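Local structure of phosphoribosyltransferase (Thermus thermophilus, 1WD5) at residues Asp5-Gly10 / Val41-Gly46; Ala11-Ala16 / Val35-Glu40; Glu15-Leu20 / Val152-Val157; Asp50-Arg55 / Ser141-Glu146; Asp128-Gly133 / Glu164-Arg169. The protein probably acts as a type I phosphoribosyltransferase, a class of enzymes that typically use phosphoribosyl pyrophosphate, although its own reaction is not established. All coordinates share one frame; numbering follows the deposited sequence.

Contact 1 of 5, residues Asp5-Gly10 / Val41-Gly46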
# COMPACT_ATOMS: atom_id res chain seq x y z
N ASP A 5 2.42 1.32 19.30
CA ASP A 5 2.85 2.16 18.18
C ASP A 5 2.94 1.32 16.90
O ASP A 5 2.60 0.14 16.89
CB ASP A 5 4.21 2.81 18.48
CG ASP A 5 5.23 1.82 19.03
OD1 ASP A 5 5.33 0.69 18.49
OD2 ASP A 5 5.95 2.18 19.99
N ARG A 6 3.40 1.94 15.82
CA ARG A 6 3.50 1.25 14.54
C ARG A 6 4.53 0.11 14.52
O ARG A 6 4.35 -0.87 13.79
CB ARG A 6 3.79 2.25 13.42
CG ARG A 6 2.65 3.25 13.17
CD ARG A 6 2.98 4.14 11.98
NE ARG A 6 1.98 5.19 11.73
CZ ARG A 6 1.90 6.32 12.42
NH1 ARG A 6 2.75 6.58 13.40
NH2 ARG A 6 0.98 7.22 12.10
N ARG A 7 5.60 0.22 15.31
CA ARG A 7 6.61 -0.84 15.36
C ARG A 7 6.01 -2.08 16.02
O ARG A 7 6.27 -3.21 15.61
CB ARG A 7 7.84 -0.38 16.16
CG ARG A 7 8.71 0.65 15.46
CD ARG A 7 9.67 -0.00 14.49
NE ARG A 7 10.33 0.96 13.61
CZ ARG A 7 10.99 0.62 12.50
NH1 ARG A 7 11.08 -0.66 12.16
NH2 ARG A 7 11.52 1.55 11.72
N HIS A 8 5.20 -1.85 17.05
CA HIS A 8 4.54 -2.92 17.79
C HIS A 8 3.59 -3.68 16.86
O HIS A 8 3.57 -4.91 16.86
CB HIS A 8 3.73 -2.34 18.95
CG HIS A 8 3.01 -3.37 19.76
ND1 HIS A 8 1.90 -3.07 20.53
CD2 HIS A 8 3.25 -4.69 19.95
CE1 HIS A 8 1.50 -4.16 21.16
NE2 HIS A 8 2.30 -5.16 20.82
N ALA A 9 2.81 -2.94 16.08
CA ALA A 9 1.87 -3.56 15.16
C ALA A 9 2.64 -4.32 14.08
O ALA A 9 2.20 -5.37 13.62
CB ALA A 9 0.98 -2.50 14.52
N GLY A 10 3.78 -3.77 13.68
CA GLY A 10 4.59 -4.41 12.66
C GLY A 10 5.14 -5.75 13.12
O GLY A 10 5.24 -6.69 12.33
N VAL A 41 8.19 -5.23 9.50
CA VAL A 41 7.84 -6.53 8.94
C VAL A 41 9.01 -7.08 8.14
O VAL A 41 9.41 -8.23 8.30
CB VAL A 41 6.61 -6.45 8.01
CG1 VAL A 41 6.46 -7.75 7.23
CG2 VAL A 41 5.35 -6.20 8.83
N ALA A 42 9.57 -6.24 7.27
CA ALA A 42 10.70 -6.65 6.44
C ALA A 42 11.87 -7.14 7.29
O ALA A 42 12.52 -8.13 6.95
CB ALA A 42 11.13 -5.49 5.55
N ARG A 43 12.14 -6.45 8.39
CA ARG A 43 13.25 -6.84 9.26
C ARG A 43 12.98 -8.16 9.99
O ARG A 43 13.90 -8.95 10.21
CB ARG A 43 13.55 -5.73 10.28
CG ARG A 43 14.08 -4.45 9.63
CD ARG A 43 14.20 -3.28 10.62
NE ARG A 43 14.71 -2.11 9.92
CZ ARG A 43 15.97 -1.98 9.52
NH1 ARG A 43 16.85 -2.94 9.77
NH2 ARG A 43 16.35 -0.90 8.84
N ARG A 44 11.73 -8.40 10.37
CA ARG A 44 11.40 -9.64 11.08
C ARG A 44 11.31 -10.85 10.15
O ARG A 44 11.64 -11.96 10.55
CB ARG A 44 10.09 -9.47 11.86
CG ARG A 44 10.09 -8.28 12.80
CD ARG A 44 9.63 -8.64 14.19
NE ARG A 44 9.93 -7.57 15.15
CZ ARG A 44 10.09 -7.76 16.45
NH1 ARG A 44 9.97 -8.98 16.96
NH2 ARG A 44 10.38 -6.74 17.25
N LEU A 45 10.89 -10.63 8.91
CA LEU A 45 10.77 -11.73 7.95
C LEU A 45 12.02 -11.96 7.11
O LEU A 45 12.07 -12.88 6.30
CB LEU A 45 9.58 -11.49 7.01
CG LEU A 45 8.16 -11.58 7.59
CD1 LEU A 45 7.15 -11.29 6.49
CD2 LEU A 45 7.93 -12.97 8.16
N GLY A 46 13.04 -11.12 7.29
CA GLY A 46 14.25 -11.27 6.51
C GLY A 46 13.98 -10.90 5.06
O GLY A 46 14.57 -11.47 4.14
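With chi1 of Val41 at 168°, CG1 lies opposite the backbone N while CG2 falls beside that nitrogen and faces Gly10: Val41 CG2 sits 3.5 Å from Gly10 O. Because Gly10 brings only backbone to the meeting, the two chains come close here, and Gly10 CA and Val41 CA are 5.4 Å apart. Arg7 folds back at chi2 (-82°), which carries its guanidinium across to the second helix, whereas Arg43 reaches out nearly straight from CB to NE. Arg7 NH1 ends 4.4 Å from Arg43 CD, approaching obliquely. The two cations are gathered round one anion, since both form salt bridges to Asp39; Arg7 also bridges to Glu40.

Helix 33-45 is the connection between the neighbouring parallel strands 26-29 and 48-59, a beta-alpha-beta crossover of the phosphoribosyltransferase core, and helix 6-17 packs beside it. On the core side Val41 also touches Val27 of the sheet and Leu17.

The start of helix 6-17 is capped by Asp5, whose OD1 accepts from His8 N at 2.9 Å, with a fairly straight N-H...O angle of 154°. One residue further on, the backbone takes over with the bond from Ala9 N to Asp5 O. Gly46, with positive phi, leads the chain out of the other helix, and Arg44, two residues earlier, lays its side chain along Ala11 and Ala14.

Contact 2 of 5, residues Ala11-Ala16 / Val35-Glu40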
# COMPACT_ATOMS: atom_id res chain seq x y z
N ALA A 11 5.51 -5.84 14.39
CA ALA A 11 6.05 -7.07 14.95
C ALA A 11 4.96 -8.14 14.95
O ALA A 11 5.19 -9.27 14.52
CB ALA A 11 6.55 -6.83 16.38
N LEU A 12 3.77 -7.79 15.43
CA LEU A 12 2.65 -8.73 15.47
C LEU A 12 2.23 -9.15 14.07
O LEU A 12 1.81 -10.29 13.85
CB LEU A 12 1.45 -8.11 16.20
CG LEU A 12 1.60 -7.88 17.70
CD1 LEU A 12 0.40 -7.11 18.22
CD2 LEU A 12 1.74 -9.23 18.41
N LEU A 13 2.33 -8.23 13.13
CA LEU A 13 1.94 -8.52 11.75
C LEU A 13 2.92 -9.51 11.13
O LEU A 13 2.52 -10.44 10.43
CB LEU A 13 1.90 -7.24 10.92
CG LEU A 13 1.16 -7.33 9.59
CD1 LEU A 13 -0.27 -7.79 9.83
CD2 LEU A 13 1.17 -5.96 8.90
N ALA A 14 4.21 -9.31 11.40
CA ALA A 14 5.24 -10.20 10.87
C ALA A 14 5.03 -11.61 11.40
O ALA A 14 5.25 -12.59 10.70
CB ALA A 14 6.62 -9.69 11.27
N GLU A 15 4.59 -11.71 12.65
CA GLU A 15 4.34 -13.00 13.28
C GLU A 15 3.13 -13.70 12.64
O GLU A 15 3.13 -14.91 12.45
CB GLU A 15 4.12 -12.81 14.79
CG GLU A 15 5.42 -12.64 15.58
CD GLU A 15 5.23 -11.92 16.91
OE1 GLU A 15 4.11 -11.93 17.46
OE2 GLU A 15 6.22 -11.36 17.42
N ALA A 16 2.11 -12.93 12.28
CA ALA A 16 0.93 -13.50 11.64
C ALA A 16 1.27 -13.96 10.22
O ALA A 16 0.63 -14.86 9.68
CB ALA A 16 -0.20 -12.47 11.60
N VAL A 35 5.00 2.84 5.97
CA VAL A 35 6.38 2.46 5.73
C VAL A 35 7.03 2.01 7.03
O VAL A 35 7.91 1.16 7.03
CB VAL A 35 7.19 3.63 5.11
CG1 VAL A 35 8.66 3.24 4.97
CG2 VAL A 35 6.62 3.97 3.74
N VAL A 36 6.59 2.57 8.16
CA VAL A 36 7.14 2.17 9.45
C VAL A 36 6.74 0.74 9.76
O VAL A 36 7.58 -0.08 10.16
CB VAL A 36 6.63 3.08 10.59
CG1 VAL A 36 7.18 2.58 11.92
CG2 VAL A 36 7.08 4.52 10.36
N VAL A 37 5.46 0.42 9.58
CA VAL A 37 4.99 -0.93 9.84
C VAL A 37 5.69 -1.89 8.88
O VAL A 37 6.13 -2.96 9.28
CB VAL A 37 3.46 -1.05 9.63
CG1 VAL A 37 3.01 -2.47 9.98
CG2 VAL A 37 2.71 -0.03 10.52
N ALA A 38 5.80 -1.48 7.62
CA ALA A 38 6.43 -2.30 6.59
C ALA A 38 7.91 -2.60 6.89
O ALA A 38 8.39 -3.72 6.69
CB ALA A 38 6.31 -1.61 5.23
N ASP A 39 8.63 -1.59 7.36
CA ASP A 39 10.04 -1.76 7.68
C ASP A 39 10.21 -2.80 8.78
O ASP A 39 11.11 -3.65 8.71
CB ASP A 39 10.65 -0.43 8.13
CG ASP A 39 12.12 -0.55 8.47
OD1 ASP A 39 12.95 -0.63 7.54
OD2 ASP A 39 12.46 -0.59 9.68
N GLU A 40 9.36 -2.74 9.81
CA GLU A 40 9.46 -3.69 10.91
C GLU A 40 9.17 -5.10 10.39
O GLU A 40 9.84 -6.06 10.77
CB GLU A 40 8.48 -3.32 12.03
CG GLU A 40 8.62 -4.13 13.33
CD GLU A 40 9.99 -3.98 13.99
OE1 GLU A 40 10.60 -2.90 13.86
OE2 GLU A 40 10.44 -4.95 14.64
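Leu13 and Val37 make the apolar half of this helix-helix contact, their side chains crossing at about a right angle, with Leu13 CD2 4.1 Å from Val37 CG1. The other half is Glu40, used here for its aliphatic part: Glu40 CG lies 3.7 Å from Ala11 N, and this is also where the backbones are nearest, Ala11 CA standing 6.3 Å from Glu40 CA. The side chain of Glu40 leaves with CG opposite the backbone N (chi1 -172°) and then bends at chi2 (61°). That bend rests the methylene on the neighbouring helix and turns the carboxylate along the interface rather than into it.

The next shell fixes both halves. Each oxygen of the Glu40 carboxylate has an arginine, OE2 pairing with Arg44 and OE1 with Arg7, so the group is held from two helices. Beneath, Leu13 and Val37 both touch Val126 of strand 122-126, which places the pair on the central beta-sheet of the Rossmann-like phosphoribosyltransferase fold; Leu13 also reaches Leu175. Close to Ala11 lies a bound MES molecule, probably from the crystallisation liquor, hydrogen-bonded to Glu15.

The chemistry is therefore graded: branched hydrocarbon meets hydrocarbon above the sheet, while toward the surface a carboxylate shared by two arginines probably keeps its negative charge and ties the helices electrostatically.

Contact 3 of 5, residues Glu15-Leu20 / Val152-Val157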
# COMPACT_ATOMS: atom_id res chain seq x y z
N GLU A 15 4.59 -11.71 12.65
CA GLU A 15 4.34 -13.00 13.28
C GLU A 15 3.13 -13.70 12.64
O GLU A 15 3.13 -14.91 12.45
CB GLU A 15 4.12 -12.81 14.79
CG GLU A 15 5.42 -12.64 15.58
CD GLU A 15 5.23 -11.92 16.91
OE1 GLU A 15 4.11 -11.93 17.46
OE2 GLU A 15 6.22 -11.36 17.42
N ALA A 16 2.11 -12.93 12.28
CA ALA A 16 0.93 -13.50 11.64
C ALA A 16 1.27 -13.96 10.22
O ALA A 16 0.63 -14.86 9.68
CB ALA A 16 -0.20 -12.47 11.60
N LEU A 17 2.29 -13.34 9.62
CA LEU A 17 2.70 -13.67 8.26
C LEU A 17 3.69 -14.83 8.14
O LEU A 17 3.76 -15.50 7.11
CB LEU A 17 3.31 -12.44 7.58
CG LEU A 17 2.42 -11.23 7.31
CD1 LEU A 17 3.29 -10.04 6.91
CD2 LEU A 17 1.43 -11.56 6.19
N ALA A 18 4.46 -15.05 9.20
CA ALA A 18 5.47 -16.11 9.22
C ALA A 18 5.00 -17.49 8.74
O ALA A 18 5.71 -18.17 7.99
CB ALA A 18 6.08 -16.23 10.61
N PRO A 19 3.80 -17.92 9.16
CA PRO A 19 3.29 -19.23 8.74
C PRO A 19 2.96 -19.38 7.26
O PRO A 19 2.88 -20.49 6.75
CB PRO A 19 2.05 -19.42 9.61
CG PRO A 19 2.31 -18.54 10.81
CD PRO A 19 2.92 -17.32 10.18
N LEU A 20 2.77 -18.25 6.57
CA LEU A 20 2.41 -18.28 5.15
C LEU A 20 3.45 -18.85 4.20
O LEU A 20 3.14 -19.16 3.05
CB LEU A 20 2.03 -16.87 4.68
CG LEU A 20 0.82 -16.25 5.37
CD1 LEU A 20 0.52 -14.90 4.74
CD2 LEU A 20 -0.38 -17.17 5.23
N VAL A 152 0.18 -10.52 -1.06
CA VAL A 152 -0.54 -10.64 0.20
C VAL A 152 -0.73 -9.26 0.80
O VAL A 152 0.22 -8.49 0.93
CB VAL A 152 0.23 -11.49 1.23
CG1 VAL A 152 -0.52 -11.49 2.56
CG2 VAL A 152 0.40 -12.91 0.72
N VAL A 153 -1.97 -8.94 1.17
CA VAL A 153 -2.27 -7.66 1.80
C VAL A 153 -2.21 -7.90 3.30
O VAL A 153 -2.92 -8.76 3.82
CB VAL A 153 -3.68 -7.16 1.43
CG1 VAL A 153 -4.05 -5.97 2.30
CG2 VAL A 153 -3.71 -6.78 -0.05
N ALA A 154 -1.37 -7.15 4.00
CA ALA A 154 -1.23 -7.32 5.44
C ALA A 154 -1.41 -5.99 6.18
O ALA A 154 -0.69 -5.02 5.92
CB ALA A 154 0.13 -7.93 5.77
N VAL A 155 -2.36 -5.96 7.11
CA VAL A 155 -2.65 -4.75 7.87
C VAL A 155 -3.00 -5.02 9.33
O VAL A 155 -3.68 -6.00 9.65
CB VAL A 155 -3.82 -3.98 7.24
CG1 VAL A 155 -3.48 -3.58 5.82
CG2 VAL A 155 -5.07 -4.86 7.25
N PRO A 156 -2.54 -4.16 10.25
CA PRO A 156 -2.81 -4.31 11.68
C PRO A 156 -4.30 -4.24 12.00
O PRO A 156 -4.81 -5.04 12.79
CB PRO A 156 -2.04 -3.16 12.30
CG PRO A 156 -0.88 -2.99 11.37
CD PRO A 156 -1.56 -3.09 10.02
N VAL A 157 -5.00 -3.28 11.41
CA VAL A 157 -6.44 -3.13 11.66
C VAL A 157 -7.18 -2.70 10.40
O VAL A 157 -6.66 -1.94 9.59
CB VAL A 157 -6.70 -2.10 12.77
CG1 VAL A 157 -6.29 -0.71 12.32
CG2 VAL A 157 -8.17 -2.12 13.16
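Leu17, in the last turn of helix 6-17, straddles Ala154 with both of its methyls: Leu17 CD2 is 3.9 Å and Leu17 CD1 4.0 Å from Ala154 CB. The fork is presented this way because chi1 of -66° sets CG opposite the carbonyl carbon, which sends the side chain down onto the strand. CD2 does double duty, lying also 4.1 Å from Val152 CG1; the Leu17 and Val152 side chains slide past each other, pointing in opposite directions. On its other flank Leu17 touches Leu45 of helix 33-45, so it fills the angle between that helix and the sheet.

The contact joins one helical layer of a three-layer alpha/beta/alpha fold to its sheet. Strand 150-155 runs parallel between strands 122-126 and 171-174, and alternate residues serve opposite layers: Val152 and Ala154 face helix 6-17, while Val153 turns to Met136 and Leu140 of helix 134-144. Beyond the strand the chain turns a corner at Pro156.

After Leu17 the chain tightens into a 3-10 turn at residues 18-20, where Leu20 N donates to Leu17 O at 3.0 Å. This turn swings Leu20 back over the sheet. Its CD1 meets Val152 CG1 tip to tip at 4.2 Å, nearer the start of the strand than Leu17 lies. Leu20 also rests on Glu171 and Val173 of the outermost strand, and its carbonyl oxygen accepts a hydrogen bond from Arg150.

Contact 4 of 5, residues Asp50-Arg55 / Ser141-Glu146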
# COMPACT_ATOMS: atom_id res chain seq x y z
N ASP A 50 10.57 -1.56 0.70
CA ASP A 50 10.47 -0.54 -0.34
C ASP A 50 9.12 0.12 -0.19
O ASP A 50 8.29 -0.31 0.63
CB ASP A 50 10.62 -1.14 -1.75
CG ASP A 50 10.83 -0.07 -2.82
OD1 ASP A 50 11.02 1.11 -2.47
OD2 ASP A 50 10.81 -0.41 -4.02
N VAL A 51 8.89 1.17 -0.95
CA VAL A 51 7.63 1.88 -0.88
C VAL A 51 6.86 1.67 -2.17
O VAL A 51 7.46 1.47 -3.23
CB VAL A 51 7.89 3.39 -0.69
CG1 VAL A 51 8.71 3.92 -1.86
CG2 VAL A 51 6.58 4.13 -0.57
N VAL A 52 5.54 1.68 -2.08
CA VAL A 52 4.71 1.53 -3.26
C VAL A 52 4.18 2.93 -3.51
O VAL A 52 3.61 3.55 -2.62
CB VAL A 52 3.55 0.51 -3.06
CG1 VAL A 52 2.70 0.90 -1.87
CG2 VAL A 52 2.71 0.44 -4.32
N LEU A 53 4.41 3.42 -4.73
CA LEU A 53 4.01 4.77 -5.10
C LEU A 53 2.96 4.74 -6.21
O LEU A 53 3.28 4.49 -7.38
CB LEU A 53 5.25 5.54 -5.56
CG LEU A 53 6.30 5.71 -4.44
CD1 LEU A 53 7.68 6.00 -5.01
CD2 LEU A 53 5.84 6.83 -3.52
N VAL A 54 1.72 5.00 -5.83
CA VAL A 54 0.60 4.96 -6.76
C VAL A 54 -0.48 5.98 -6.38
O VAL A 54 -0.46 6.54 -5.28
CB VAL A 54 -0.06 3.57 -6.74
CG1 VAL A 54 0.97 2.49 -7.04
CG2 VAL A 54 -0.68 3.31 -5.38
N ARG A 55 -1.41 6.21 -7.31
CA ARG A 55 -2.53 7.13 -7.11
C ARG A 55 -3.79 6.52 -7.72
O ARG A 55 -3.74 5.84 -8.75
CB ARG A 55 -2.27 8.48 -7.79
CG ARG A 55 -1.21 9.35 -7.11
CD ARG A 55 -1.70 9.88 -5.77
NE ARG A 55 -2.88 10.73 -5.93
CZ ARG A 55 -3.62 11.17 -4.91
NH1 ARG A 55 -3.31 10.84 -3.66
NH2 ARG A 55 -4.68 11.92 -5.14
N SER A 141 -3.83 -2.85 -7.91
CA SER A 141 -3.98 -2.75 -9.36
C SER A 141 -2.65 -2.59 -10.07
O SER A 141 -2.41 -3.23 -11.09
CB SER A 141 -4.91 -1.58 -9.71
OG SER A 141 -6.24 -1.87 -9.31
N VAL A 142 -1.78 -1.74 -9.53
CA VAL A 142 -0.47 -1.51 -10.15
C VAL A 142 0.46 -2.70 -9.95
O VAL A 142 1.07 -3.19 -10.90
CB VAL A 142 0.20 -0.24 -9.59
CG1 VAL A 142 1.62 -0.11 -10.15
CG2 VAL A 142 -0.62 1.00 -9.96
N VAL A 143 0.55 -3.18 -8.71
CA VAL A 143 1.42 -4.31 -8.40
C VAL A 143 1.08 -5.57 -9.20
O VAL A 143 1.98 -6.28 -9.64
CB VAL A 143 1.38 -4.64 -6.89
CG1 VAL A 143 2.21 -5.88 -6.60
CG2 VAL A 143 1.90 -3.45 -6.09
N PHE A 144 -0.21 -5.85 -9.39
CA PHE A 144 -0.62 -7.03 -10.15
C PHE A 144 -0.10 -7.01 -11.59
O PHE A 144 0.18 -8.06 -12.17
CB PHE A 144 -2.15 -7.15 -10.17
CG PHE A 144 -2.72 -7.87 -8.98
CD1 PHE A 144 -3.95 -7.51 -8.46
CD2 PHE A 144 -2.02 -8.92 -8.39
CE1 PHE A 144 -4.49 -8.18 -7.37
CE2 PHE A 144 -2.55 -9.60 -7.30
CZ PHE A 144 -3.79 -9.23 -6.79
N GLN A 145 0.03 -5.82 -12.16
CA GLN A 145 0.52 -5.71 -13.53
C GLN A 145 2.03 -5.88 -13.60
O GLN A 145 2.61 -5.87 -14.68
CB GLN A 145 0.14 -4.35 -14.12
CG GLN A 145 -1.35 -4.13 -14.29
CD GLN A 145 -1.99 -5.13 -15.25
OE1 GLN A 145 -2.03 -6.33 -14.97
NE2 GLN A 145 -2.48 -4.64 -16.38
N GLU A 146 2.68 -6.03 -12.44
CA GLU A 146 4.13 -6.16 -12.41
C GLU A 146 4.65 -7.59 -12.37
O GLU A 146 5.84 -7.82 -12.18
CB GLU A 146 4.70 -5.33 -11.25
CG GLU A 146 4.29 -3.86 -11.35
CD GLU A 146 4.89 -2.98 -10.27
OE1 GLU A 146 4.75 -3.32 -9.07
OE2 GLU A 146 5.48 -1.95 -10.62
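Val54 CG1 nestles into the fork of Val142, at 3.6 Å from Val142 CG2 and 3.8 Å from Val142 CB, and makes this the closer of two apolar pairs; the side chains slide past each other in opposite directions. The chi1 of Val54, -56°, puts CG1 opposite the carbonyl carbon, the direction that reaches the helix. The second pair is looser: Val52 CG2 and Val143 CG2 meet at 4.3 Å, two residues earlier on the strand and one later on the helix. Around these valines the hydrocarbon continues, with Val52 and Val143 both touching Leu28 and Val142 reaching Ala69.

Backbone hydrogen bonds shape each partner rather than the join. Strand 48-59 is interrupted at Val52 and Leu53, yet Val52 still bonds through its backbone to Gly29 and the alternation persists, Leu53 and Arg55 turning to helix 88-112 on the other face of the sheet. Past the last helical turn, Glu146 N donates to Val143 O at 2.9 Å.

Polar and charged groups lie at the ends. Glu146 bridges to Lys115 and Arg118, and Asp50 to Arg110, while the buried hydroxyl of Ser141 is bonded to Glu137 O.

Between these two segments of the alpha/beta fold the join is wholly apolar: four valines, with no polar group at the points of touch, probably held by van der Waals contact and the hydrophobic effect, tightest at Val54-Val142.

Contact 5 of 5, residues Asp128-Gly133 / Glu164-Arg169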
# COMPACT_ATOMS: atom_id res chain seq x y z
N ASP A 128 -0.51 1.02 7.97
CA ASP A 128 -0.79 0.93 9.41
C ASP A 128 -2.25 0.68 9.72
O ASP A 128 -2.61 0.38 10.85
CB ASP A 128 -0.30 2.17 10.17
CG ASP A 128 -0.80 3.48 9.57
OD1 ASP A 128 -1.82 3.48 8.86
OD2 ASP A 128 -0.16 4.53 9.83
N GLY A 129 -3.10 0.79 8.70
CA GLY A 129 -4.52 0.55 8.88
C GLY A 129 -5.29 0.76 7.57
O GLY A 129 -4.76 1.37 6.64
N VAL A 130 -6.52 0.26 7.50
CA VAL A 130 -7.32 0.43 6.29
C VAL A 130 -8.79 0.74 6.61
O VAL A 130 -9.56 -0.15 6.98
CB VAL A 130 -7.28 -0.83 5.41
CG1 VAL A 130 -7.98 -0.55 4.09
CG2 VAL A 130 -5.84 -1.25 5.16
N ALA A 131 -9.16 2.00 6.46
CA ALA A 131 -10.53 2.43 6.74
C ALA A 131 -11.48 2.10 5.58
O ALA A 131 -12.56 1.55 5.80
CB ALA A 131 -10.56 3.93 7.02
N THR A 132 -11.08 2.42 4.36
CA THR A 132 -11.92 2.16 3.19
C THR A 132 -11.24 1.26 2.17
O THR A 132 -11.92 0.55 1.43
CB THR A 132 -12.30 3.46 2.48
OG1 THR A 132 -11.14 4.00 1.83
CG2 THR A 132 -12.84 4.48 3.47
N GLY A 133 -9.91 1.30 2.13
CA GLY A 133 -9.17 0.46 1.19
C GLY A 133 -8.88 1.10 -0.16
O GLY A 133 -8.31 0.47 -1.04
N GLU A 164 -13.64 -6.82 2.91
CA GLU A 164 -14.39 -7.45 1.83
C GLU A 164 -13.89 -6.98 0.46
O GLU A 164 -13.72 -7.78 -0.45
CB GLU A 164 -15.88 -7.14 1.96
CG GLU A 164 -16.77 -8.13 1.22
CD GLU A 164 -18.25 -7.84 1.41
OE1 GLU A 164 -18.76 -6.92 0.74
OE2 GLU A 164 -18.89 -8.53 2.23
N ARG A 165 -13.65 -5.68 0.32
CA ARG A 165 -13.17 -5.15 -0.96
C ARG A 165 -11.83 -5.74 -1.35
O ARG A 165 -11.61 -6.10 -2.51
CB ARG A 165 -13.04 -3.62 -0.89
CG ARG A 165 -14.33 -2.87 -0.60
CD ARG A 165 -14.17 -1.38 -0.88
NE ARG A 165 -15.37 -0.62 -0.53
CZ ARG A 165 -15.63 -0.11 0.67
NH1 ARG A 165 -14.77 -0.28 1.67
NH2 ARG A 165 -16.75 0.55 0.88
N LEU A 166 -10.92 -5.85 -0.38
CA LEU A 166 -9.59 -6.38 -0.65
C LEU A 166 -9.55 -7.89 -0.78
O LEU A 166 -8.90 -8.44 -1.66
CB LEU A 166 -8.63 -5.94 0.46
CG LEU A 166 -8.49 -4.42 0.58
CD1 LEU A 166 -7.69 -4.06 1.82
CD2 LEU A 166 -7.83 -3.87 -0.66
N LYS A 167 -10.26 -8.58 0.12
CA LYS A 167 -10.30 -10.04 0.11
C LYS A 167 -10.87 -10.55 -1.22
O LYS A 167 -10.59 -11.68 -1.64
CB LYS A 167 -11.13 -10.53 1.29
CG LYS A 167 -10.93 -12.00 1.64
CD LYS A 167 -11.57 -12.31 2.98
CE LYS A 167 -11.48 -13.79 3.30
NZ LYS A 167 -12.11 -14.09 4.62
N ALA A 168 -11.65 -9.72 -1.89
CA ALA A 168 -12.23 -10.09 -3.17
C ALA A 168 -11.15 -10.16 -4.24
O ALA A 168 -11.33 -10.80 -5.27
CB ALA A 168 -13.30 -9.07 -3.57
N ARG A 169 -10.02 -9.51 -3.98
CA ARG A 169 -8.93 -9.47 -4.95
C ARG A 169 -7.62 -10.15 -4.54
O ARG A 169 -6.80 -10.49 -5.39
CB ARG A 169 -8.64 -8.01 -5.32
CG ARG A 169 -9.84 -7.25 -5.88
CD ARG A 169 -9.49 -5.79 -6.16
NE ARG A 169 -8.45 -5.66 -7.18
CZ ARG A 169 -7.86 -4.52 -7.51
NH1 ARG A 169 -8.22 -3.39 -6.90
NH2 ARG A 169 -6.93 -4.49 -8.45
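Arg165 brings the flat group of this contact, a guanidinium met obliquely by the carbonyl oxygen of Thr132, with Arg165 NH1 3.0 Å from Thr132 O. The same oxygen lies 3.8 Å from Arg165 CD, so it sits over the bend where the chain, extended from CG to NE, turns into the planar group at chi4 (88°).

Deeper in, Leu166 takes over. Its CD1 approaches Val130 CG1 at 4.2 Å, the two side chains crossing obliquely, while Leu166 CD2 comes within 4.4 Å of Gly133 O. Leu166 also packs on Met136 and Leu140 of helix 134-144 and on Val153 of strand 150-155, and Glu137 of helix 134-144 touches both Leu166 and Arg165.

The sequence from Asp128 to Gly133, between strand 122-126 and helix 134-144, belongs to the segment that corresponds to the phosphoribosyl pyrophosphate motif of type I phosphoribosyltransferases, which in relatives binds the ribose and 5'-phosphate; here it probably does likewise. Gly133 is at the N-cap of helix 134-144, with backbone angles at which a side chain would be jammed against the preceding carbonyl O, so the turn suits a glycine. Next to it, the hydroxyl of Thr132 bonds to Ala134 N.

Helix 160-167 meets the loop with hydrocarbon on the buried side and an arginine at the exposed side. Leu166 fills the region between the loop, helix 134-144 and strand 150-155, and the positive charge of Arg165 would tend to polarise the Thr132 carbonyl.

Contacts 1 and 2 are successive parts of one helix pair, their centres about 3 Å apart, with contact 2 nested within the chain loop that contact 1 closes. Contact 3, about 8 Å from contact 2 between centres, continues down helix 6-17 to the sheet. Contacts 4 and 5 belong to the opposite layer, joined where Ser141 OG meets Arg169 NH2 at 2.8 Å. The probable phosphoribosyl-binding loop of contact 5 is also tied to the first layer, by the salt bridge from Arg6 NE to Asp128 OD2 (2.9 Å) although contacts 1 and 5 have centres about 20 Å apart, and to contact 3 by a probable hydrogen bond from Val130 N to Val157 O.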